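Local coordinates for uncharacterized protein (Rhodospirillum rubrum ATCC 11170, PDB 3K8R) that is of unknown function but belongs to the DUF2442 family and has two small antiparallel sheets, one continued by a second copy of the chain, at residues R31-R34 with V39-D42; F49-R54 with L79-L84. All coordinates share one frame; numbering follows the deposited sequence.

Overall arrangement
Contacts 1 and 2 follow one another along the chain and illustrate how a small beta fold combines pairing within a sheet with packing between sheets. Their centres lie about 9 Å apart. Contact 1 pairs strands 27-33 and 38-43; contact 2 starts from strand 48-51, the next strand of the same antiparallel sheet, and reaches strand 78-81 of the other. The two are joined directly by probable backbone hydrogen bonds, with Val41 N 2.8 Å from Phe49 O, and by packing of Val39 and Tyr32 against Pro53. The function is unknown, so neither contact can be tied to an active site; an ethanediol, probably from the crystallisation liquor, sits at contact 1.

Contact 1 of 2, residues R31-R34 with V39-D42. With EDO (1,2-ethanediol), chain C.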
ATOM      1  N   ARG A  31     -11.492   0.460   5.741  1.00 29.86           N
ATOM      2  CA  ARG A  31     -12.673  -0.404   5.706  1.00 29.32           C
ATOM      3  C   ARG A  31     -12.346  -1.823   5.268  1.00 29.91           C
ATOM      4  O   ARG A  31     -11.339  -2.064   4.596  1.00 30.34           O
ATOM      5  CB  ARG A  31     -13.720   0.174   4.755  1.00 28.84           C
ATOM      6  CG  ARG A  31     -13.376   0.067   3.282  1.00 28.98           C
ATOM      7  CD  ARG A  31     -14.425   0.742   2.413  1.00 29.85           C
ATOM      8  NE  ARG A  31     -14.258   0.450   0.982  1.00 29.62           N
ATOM      9  CZ  ARG A  31     -13.402   1.060   0.164  1.00 31.62           C
ATOM     10  NH1 ARG A  31     -12.574   1.998   0.615  1.00 36.31           N
ATOM     11  NH2 ARG A  31     -13.353   0.713  -1.119  1.00 32.29           N
ATOM     12  N   TYR A  32     -13.193  -2.765   5.656  1.00 29.68           N
ATOM     13  CA  TYR A  32     -13.015  -4.126   5.209  1.00 30.10           C
ATOM     14  C   TYR A  32     -13.909  -4.320   3.989  1.00 30.81           C
ATOM     15  O   TYR A  32     -15.083  -3.955   3.996  1.00 31.30           O
ATOM     16  CB  TYR A  32     -13.365  -5.127   6.298  1.00 30.48           C
ATOM     17  CG  TYR A  32     -13.181  -6.574   5.872  1.00 28.97           C
ATOM     18  CD1 TYR A  32     -11.911  -7.117   5.701  1.00 29.43           C
ATOM     19  CD2 TYR A  32     -14.275  -7.399   5.661  1.00 27.98           C
ATOM     20  CE1 TYR A  32     -11.747  -8.433   5.314  1.00 26.52           C
ATOM     21  CE2 TYR A  32     -14.116  -8.714   5.282  1.00 29.53           C
ATOM     22  CZ  TYR A  32     -12.853  -9.224   5.113  1.00 24.91           C
ATOM     23  OH  TYR A  32     -12.708 -10.534   4.740  1.00 28.82           O
ATOM     24  N   ASP A  33     -13.330  -4.854   2.928  1.00 30.11           N
ATOM     25  CA  ASP A  33     -14.054  -5.130   1.716  1.00 30.17           C
ATOM     26  C   ASP A  33     -14.258  -6.645   1.731  1.00 31.75           C
ATOM     27  O   ASP A  33     -13.300  -7.412   1.641  1.00 32.92           O
ATOM     28  CB  ASP A  33     -13.229  -4.664   0.516  1.00 29.65           C
ATOM     29  CG  ASP A  33     -13.869  -4.993  -0.794  1.00 29.36           C
ATOM     30  OD1 ASP A  33     -15.060  -4.699  -0.980  1.00 31.15           O
ATOM     31  OD2 ASP A  33     -13.169  -5.542  -1.659  1.00 34.86           O
ATOM     32  N   ARG A  34     -15.502  -7.078   1.884  1.00 32.40           N
ATOM     33  CA  ARG A  34     -15.805  -8.501   1.917  1.00 32.51           C
ATOM     34  C   ARG A  34     -15.501  -9.164   0.588  1.00 32.96           C
ATOM     35  O   ARG A  34     -14.993 -10.290   0.557  1.00 34.18           O
ATOM     36  CB  ARG A  34     -17.272  -8.733   2.246  1.00 32.85           C
ATOM     37  CG  ARG A  34     -17.660  -8.165   3.560  1.00 33.10           C
ATOM     38  CD  ARG A  34     -18.986  -8.670   4.037  1.00 30.52           C
ATOM     39  NE  ARG A  34     -19.187  -8.182   5.388  1.00 30.56           N
ATOM     40  CZ  ARG A  34     -20.143  -8.574   6.211  1.00 33.78           C
ATOM     41  NH1 ARG A  34     -21.034  -9.475   5.827  1.00 40.64           N
ATOM     42  NH2 ARG A  34     -20.209  -8.054   7.430  1.00 36.13           N
ATOM     43  N   VAL A  39      -8.551  -5.172   3.718  1.00 30.91           N
ATOM     44  CA  VAL A  39      -8.840  -3.939   4.427  1.00 29.71           C
ATOM     45  C   VAL A  39      -8.285  -2.844   3.526  1.00 30.23           C
ATOM     46  O   VAL A  39      -7.078  -2.786   3.324  1.00 30.27           O
ATOM     47  CB  VAL A  39      -8.142  -3.883   5.784  1.00 29.40           C
ATOM     48  CG1 VAL A  39      -8.401  -2.536   6.468  1.00 28.26           C
ATOM     49  CG2 VAL A  39      -8.596  -5.041   6.658  1.00 26.66           C
ATOM     50  N   ILE A  40      -9.154  -2.015   2.940  1.00 30.25           N
ATOM     51  CA  ILE A  40      -8.706  -0.919   2.059  1.00 29.32           C
ATOM     52  C   ILE A  40      -8.492   0.363   2.872  1.00 29.82           C
ATOM     53  O   ILE A  40      -9.410   0.822   3.576  1.00 30.64           O
ATOM     54  CB  ILE A  40      -9.698  -0.644   0.912  1.00 28.45           C
ATOM     55  CG1 ILE A  40      -9.925  -1.917   0.099  1.00 26.69           C
ATOM     56  CG2 ILE A  40      -9.166   0.446   0.004  1.00 23.52           C
ATOM     57  CD1 ILE A  40     -10.912  -1.754  -1.013  1.00 22.38           C
ATOM     58  N   VAL A  41      -7.282   0.925   2.764  1.00 28.96           N
ATOM     59  CA  VAL A  41      -6.887   2.125   3.500  1.00 29.03           C
ATOM     60  C   VAL A  41      -6.605   3.292   2.558  1.00 29.60           C
ATOM     61  O   VAL A  41      -5.686   3.231   1.736  1.00 28.36           O
ATOM     62  CB  VAL A  41      -5.608   1.896   4.332  1.00 28.74           C
ATOM     63  CG1 VAL A  41      -5.335   3.112   5.206  1.00 26.24           C
ATOM     64  CG2 VAL A  41      -5.734   0.647   5.185  1.00 27.91           C
ATOM     65  N   ASP A  42      -7.395   4.352   2.695  1.00 29.59           N
ATOM     66  CA  ASP A  42      -7.227   5.555   1.891  1.00 30.18           C
ATOM     67  C   ASP A  42      -6.256   6.479   2.608  1.00 30.03           C
ATOM     68  O   ASP A  42      -6.586   7.064   3.644  1.00 28.73           O
ATOM     69  CB  ASP A  42      -8.561   6.274   1.709  1.00 30.61           C
ATOM     70  CG  ASP A  42      -9.581   5.432   0.995  1.00 30.51           C
ATOM     71  OD1 ASP A  42      -9.277   4.978  -0.127  1.00 34.23           O
ATOM     72  OD2 ASP A  42     -10.686   5.240   1.546  1.00 33.26           O
TER
HETATM   73  C1  EDO C 124     -10.311   2.369  -3.266  1.00 55.29           C
HETATM   74  O1  EDO C 124     -10.943   1.413  -4.130  1.00 57.04           O
HETATM   75  C2  EDO C 124     -11.349   3.382  -2.784  1.00 56.78           C
HETATM   76  O2  EDO C 124     -11.258   3.514  -1.361  1.00 55.67           O
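Arg31 lays one face of its guanidinium over Ile40, whose CB stands 3.9 Å above the plane, toward the rim of the group, while CD1 comes within 3.5 Å of Arg31 NH2. The pair belongs to an antiparallel beta hairpin made by strands 27-33 and 38-43, and it shows how a cross-strand pair can combine apolar packing with polar ends. With Arg31 CG set between the backbone N and the carbonyl carbon (chi1 72°) and the chain extended as far as NE, the two side chains run alongside each other in the same direction. Beneath them the backbones make a hydrogen-bonded pair: Arg31 N donates to Ile40 O at 3.0 Å, and Ile40 N returns a bond to Arg31 O.

Beyond Ile40, an ethanediol links two charged groups. Arg31 NH1 gives a fairly straight hydrogen bond to its O2 at 2.8 Å (162° at the hydrogen), and the same O2 donates to Asp42 OD1, also at 2.8 Å. Direct pairing of Arg31 NH1 with Asp42 OD2 is only a long salt bridge of 3.9 Å; the diol, probably from the crystallisation liquor, bridges the two groups in this crystal. Asp33 adds its CB beside Ile40 CD1, but its carboxylate turns to Ser36 in the connecting turn. On the other face of the sheet lies the non-hydrogen-bonded pair, Tyr32 and Val39, buried together with Pro53. Their side chains cross at about a right angle, Val39 CG2 meeting the rim of the tyrosine ring at CD1, 4.0 Å away.

Contact 2 of 2, residues F49-R54 with L79-L84; sequences FAFPPR and LHWETL
Phe51 and Leu79 reach toward each other from opposite directions, one from strand 48-51 and the other from strand 78-81, and meet between the two antiparallel sheets of the chain. The contact exemplifies sheet-to-sheet core packing: a few apolar side chains close the interior where the strands themselves do not pair. Phe51 CG lies between its backbone N and carbonyl carbon (chi1 66°), and with that torsion the CE1-CZ end of the ring comes to lie against one methyl of Leu79: CD1, which comes in obliquely, is 3.5 Å from Phe51 CE1 and 3.6 Å from CZ.

Trp81, two residues further along the same strand as Leu79, meets the phenyl ring differently. The planes of the two aromatic groups stand nearly at right angles, yet the atoms that come together, Phe51 CZ and Trp81 CH2 at 4.4 Å, lie on the edge of each. Neither ring therefore offers its face to the other, and the arrangement is an edge-to-edge touch instead of a T-shaped stack. The polar corner of the indole is occupied elsewhere, NE1 donating to the backbone O of Leu67. The remaining surroundings of Phe51 include Val39 and Val41 of the neighbouring strand and Leu93 of helix 90-94, while Cys47 of the second subunit also packs against it, placing this core close to the dimer interface.

All three touching residues are buried and meet through carbon atoms alone, so cohesion between the segments probably rests on dispersion and exclusion of water, with the indole N-H satisfied outside the contact.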
ATOM      1  N   PHE A  49      -3.687   1.820   0.185  1.00 28.57           N
ATOM      2  CA  PHE A  49      -2.992   0.602   0.606  1.00 29.06           C
ATOM      3  C   PHE A  49      -4.015  -0.454   1.005  1.00 29.32           C
ATOM      4  O   PHE A  49      -4.944  -0.163   1.748  1.00 28.83           O
ATOM      5  CB  PHE A  49      -2.046   0.900   1.771  1.00 29.39           C
ATOM      6  CG  PHE A  49      -1.356  -0.318   2.337  1.00 28.54           C
ATOM      7  CD1 PHE A  49      -0.332  -0.943   1.633  1.00 30.08           C
ATOM      8  CD2 PHE A  49      -1.703  -0.809   3.581  1.00 28.11           C
ATOM      9  CE1 PHE A  49       0.312  -2.051   2.149  1.00 26.80           C
ATOM     10  CE2 PHE A  49      -1.063  -1.914   4.105  1.00 29.74           C
ATOM     11  CZ  PHE A  49      -0.050  -2.538   3.380  1.00 30.08           C
ATOM     12  N   ALA A  50      -3.855  -1.669   0.488  1.00 30.02           N
ATOM     13  CA  ALA A  50      -4.763  -2.770   0.818  1.00 30.47           C
ATOM     14  C   ALA A  50      -3.944  -3.930   1.346  1.00 30.74           C
ATOM     15  O   ALA A  50      -2.923  -4.275   0.748  1.00 32.28           O
ATOM     16  CB  ALA A  50      -5.562  -3.205  -0.407  1.00 28.59           C
ATOM     17  N   PHE A  51      -4.375  -4.516   2.463  1.00 30.76           N
ATOM     18  CA  PHE A  51      -3.708  -5.695   3.027  1.00 30.82           C
ATOM     19  C   PHE A  51      -4.751  -6.709   3.461  1.00 32.12           C
ATOM     20  O   PHE A  51      -5.837  -6.323   3.909  1.00 34.48           O
ATOM     21  CB  PHE A  51      -2.843  -5.321   4.216  1.00 29.66           C
ATOM     22  CG  PHE A  51      -3.619  -4.829   5.410  1.00 30.94           C
ATOM     23  CD1 PHE A  51      -4.036  -3.508   5.492  1.00 32.23           C
ATOM     24  CD2 PHE A  51      -3.913  -5.683   6.469  1.00 32.42           C
ATOM     25  CE1 PHE A  51      -4.754  -3.042   6.606  1.00 33.22           C
ATOM     26  CE2 PHE A  51      -4.629  -5.229   7.591  1.00 32.80           C
ATOM     27  CZ  PHE A  51      -5.049  -3.905   7.659  1.00 32.40           C
ATOM     28  N   PRO A  52      -4.461  -8.006   3.280  1.00 31.86           N
ATOM     29  CA  PRO A  52      -5.376  -9.032   3.769  1.00 31.98           C
ATOM     30  C   PRO A  52      -5.177  -9.155   5.271  1.00 32.66           C
ATOM     31  O   PRO A  52      -4.133  -9.636   5.700  1.00 33.17           O
ATOM     32  CB  PRO A  52      -4.910 -10.296   3.057  1.00 31.27           C
ATOM     33  CG  PRO A  52      -3.509 -10.031   2.697  1.00 31.81           C
ATOM     34  CD  PRO A  52      -3.422  -8.575   2.409  1.00 31.96           C
ATOM     35  N   PRO A  53      -6.173  -8.733   6.065  1.00 33.31           N
ATOM     36  CA  PRO A  53      -6.055  -8.684   7.521  1.00 33.65           C
ATOM     37  C   PRO A  53      -5.818 -10.022   8.238  1.00 34.31           C
ATOM     38  O   PRO A  53      -5.248 -10.015   9.334  1.00 35.45           O
ATOM     39  CB  PRO A  53      -7.388  -8.074   7.955  1.00 33.45           C
ATOM     40  CG  PRO A  53      -8.339  -8.533   6.919  1.00 34.65           C
ATOM     41  CD  PRO A  53      -7.573  -8.576   5.630  1.00 34.05           C
ATOM     42  N   ARG A  54      -6.227 -11.150   7.654  1.00 34.28           N
ATOM     43  CA  ARG A  54      -6.000 -12.454   8.312  1.00 33.64           C
ATOM     44  C   ARG A  54      -4.538 -12.885   8.321  1.00 32.27           C
ATOM     45  O   ARG A  54      -4.216 -13.904   8.914  1.00 33.44           O
ATOM     46  CB  ARG A  54      -6.899 -13.554   7.743  1.00 34.05           C
ATOM     47  CG  ARG A  54      -8.358 -13.302   8.058  1.00 36.25           C
ATOM     48  CD  ARG A  54      -9.273 -14.428   7.648  1.00 39.17           C
ATOM     49  NE  ARG A  54     -10.648 -14.134   8.057  1.00 39.06           N
ATOM     50  CZ  ARG A  54     -11.570 -13.542   7.305  1.00 39.31           C
ATOM     51  NH1 ARG A  54     -11.302 -13.176   6.064  1.00 40.68           N
ATOM     52  NH2 ARG A  54     -12.781 -13.317   7.801  1.00 41.43           N
ATOM     53  N   LEU A  79      -4.337   1.201  13.028  1.00 31.12           N
ATOM     54  CA  LEU A  79      -5.635   0.611  12.764  1.00 31.70           C
ATOM     55  C   LEU A  79      -6.026  -0.139  14.038  1.00 32.88           C
ATOM     56  O   LEU A  79      -5.228  -0.915  14.582  1.00 34.03           O
ATOM     57  CB  LEU A  79      -5.563  -0.314  11.555  1.00 32.40           C
ATOM     58  CG  LEU A  79      -5.156   0.409  10.265  1.00 30.24           C
ATOM     59  CD1 LEU A  79      -4.997  -0.570   9.107  1.00 24.42           C
ATOM     60  CD2 LEU A  79      -6.174   1.506   9.946  1.00 26.97           C
ATOM     61  N   HIS A  80      -7.249   0.101  14.509  1.00 32.47           N
ATOM     62  CA  HIS A  80      -7.726  -0.432  15.779  1.00 31.59           C
ATOM     63  C   HIS A  80      -9.029  -1.210  15.630  1.00 31.55           C
ATOM     64  O   HIS A  80      -9.891  -0.852  14.826  1.00 31.67           O
ATOM     65  CB  HIS A  80      -7.914   0.761  16.747  1.00 32.50           C
ATOM     66  CG  HIS A  80      -8.524   0.415  18.081  1.00 33.48           C
ATOM     67  ND1 HIS A  80      -7.805  -0.153  19.115  1.00 31.18           N
ATOM     68  CD2 HIS A  80      -9.773   0.624  18.568  1.00 32.17           C
ATOM     69  CE1 HIS A  80      -8.593  -0.319  20.163  1.00 30.50           C
ATOM     70  NE2 HIS A  80      -9.793   0.144  19.858  1.00 32.35           N
ATOM     71  N   TRP A  81      -9.130  -2.298  16.396  1.00 31.49           N
ATOM     72  CA  TRP A  81     -10.348  -3.106  16.529  1.00 30.72           C
ATOM     73  C   TRP A  81     -10.635  -3.171  18.032  1.00 29.82           C
ATOM     74  O   TRP A  81      -9.913  -3.827  18.783  1.00 29.36           O
ATOM     75  CB  TRP A  81     -10.180  -4.508  15.942  1.00 31.60           C
ATOM     76  CG  TRP A  81     -10.156  -4.566  14.425  1.00 31.32           C
ATOM     77  CD1 TRP A  81     -11.188  -4.923  13.592  1.00 28.46           C
ATOM     78  CD2 TRP A  81      -9.046  -4.267  13.577  1.00 31.77           C
ATOM     79  NE1 TRP A  81     -10.781  -4.871  12.285  1.00 28.49           N
ATOM     80  CE2 TRP A  81      -9.470  -4.468  12.247  1.00 32.70           C
ATOM     81  CE3 TRP A  81      -7.734  -3.846  13.812  1.00 32.26           C
ATOM     82  CZ2 TRP A  81      -8.623  -4.262  11.159  1.00 32.65           C
ATOM     83  CZ3 TRP A  81      -6.892  -3.647  12.731  1.00 32.46           C
ATOM     84  CH2 TRP A  81      -7.337  -3.857  11.423  1.00 33.57           C
ATOM     85  N   GLU A  82     -11.682  -2.463  18.454  1.00 29.13           N
ATOM     86  CA  GLU A  82     -12.049  -2.320  19.860  1.00 27.49           C
ATOM     87  C   GLU A  82     -12.341  -3.650  20.552  1.00 26.42           C
ATOM     88  O   GLU A  82     -11.563  -4.090  21.399  1.00 25.11           O
ATOM     89  CB  GLU A  82     -13.268  -1.393  19.973  1.00 28.37           C
ATOM     90  CG  GLU A  82     -13.598  -0.934  21.389  1.00 29.86           C
ATOM     91  CD  GLU A  82     -12.634   0.118  21.870  1.00 33.97           C
ATOM     92  OE1 GLU A  82     -12.434   1.107  21.122  1.00 38.28           O
ATOM     93  OE2 GLU A  82     -12.087  -0.036  22.985  1.00 32.66           O
ATOM     94  N   THR A  83     -13.450  -4.287  20.173  1.00 25.95           N
ATOM     95  CA  THR A  83     -13.880  -5.534  20.794  1.00 25.32           C
ATOM     96  C   THR A  83     -12.789  -6.601  20.750  1.00 26.31           C
ATOM     97  O   THR A  83     -12.523  -7.245  21.756  1.00 26.88           O
ATOM     98  CB  THR A  83     -15.175  -6.086  20.154  1.00 25.19           C
ATOM     99  OG1 THR A  83     -16.212  -5.106  20.241  1.00 22.43           O
ATOM    100  CG2 THR A  83     -15.632  -7.358  20.865  1.00 23.59           C
ATOM    101  N   LEU A  84     -12.143  -6.777  19.603  1.00 26.71           N
ATOM    102  CA  LEU A  84     -11.096  -7.788  19.485  1.00 26.57           C
ATOM    103  C   LEU A  84      -9.820  -7.390  20.201  1.00 27.58           C
ATOM    104  O   LEU A  84      -8.942  -8.233  20.429  1.00 28.35           O
ATOM    105  CB  LEU A  84     -10.765  -8.066  18.023  1.00 26.37           C
ATOM    106  CG  LEU A  84     -11.803  -8.786  17.172  1.00 26.97           C
ATOM    107  CD1 LEU A  84     -11.230  -8.957  15.770  1.00 28.17           C
ATOM    108  CD2 LEU A  84     -12.195 -10.131  17.761  1.00 22.56           C
TER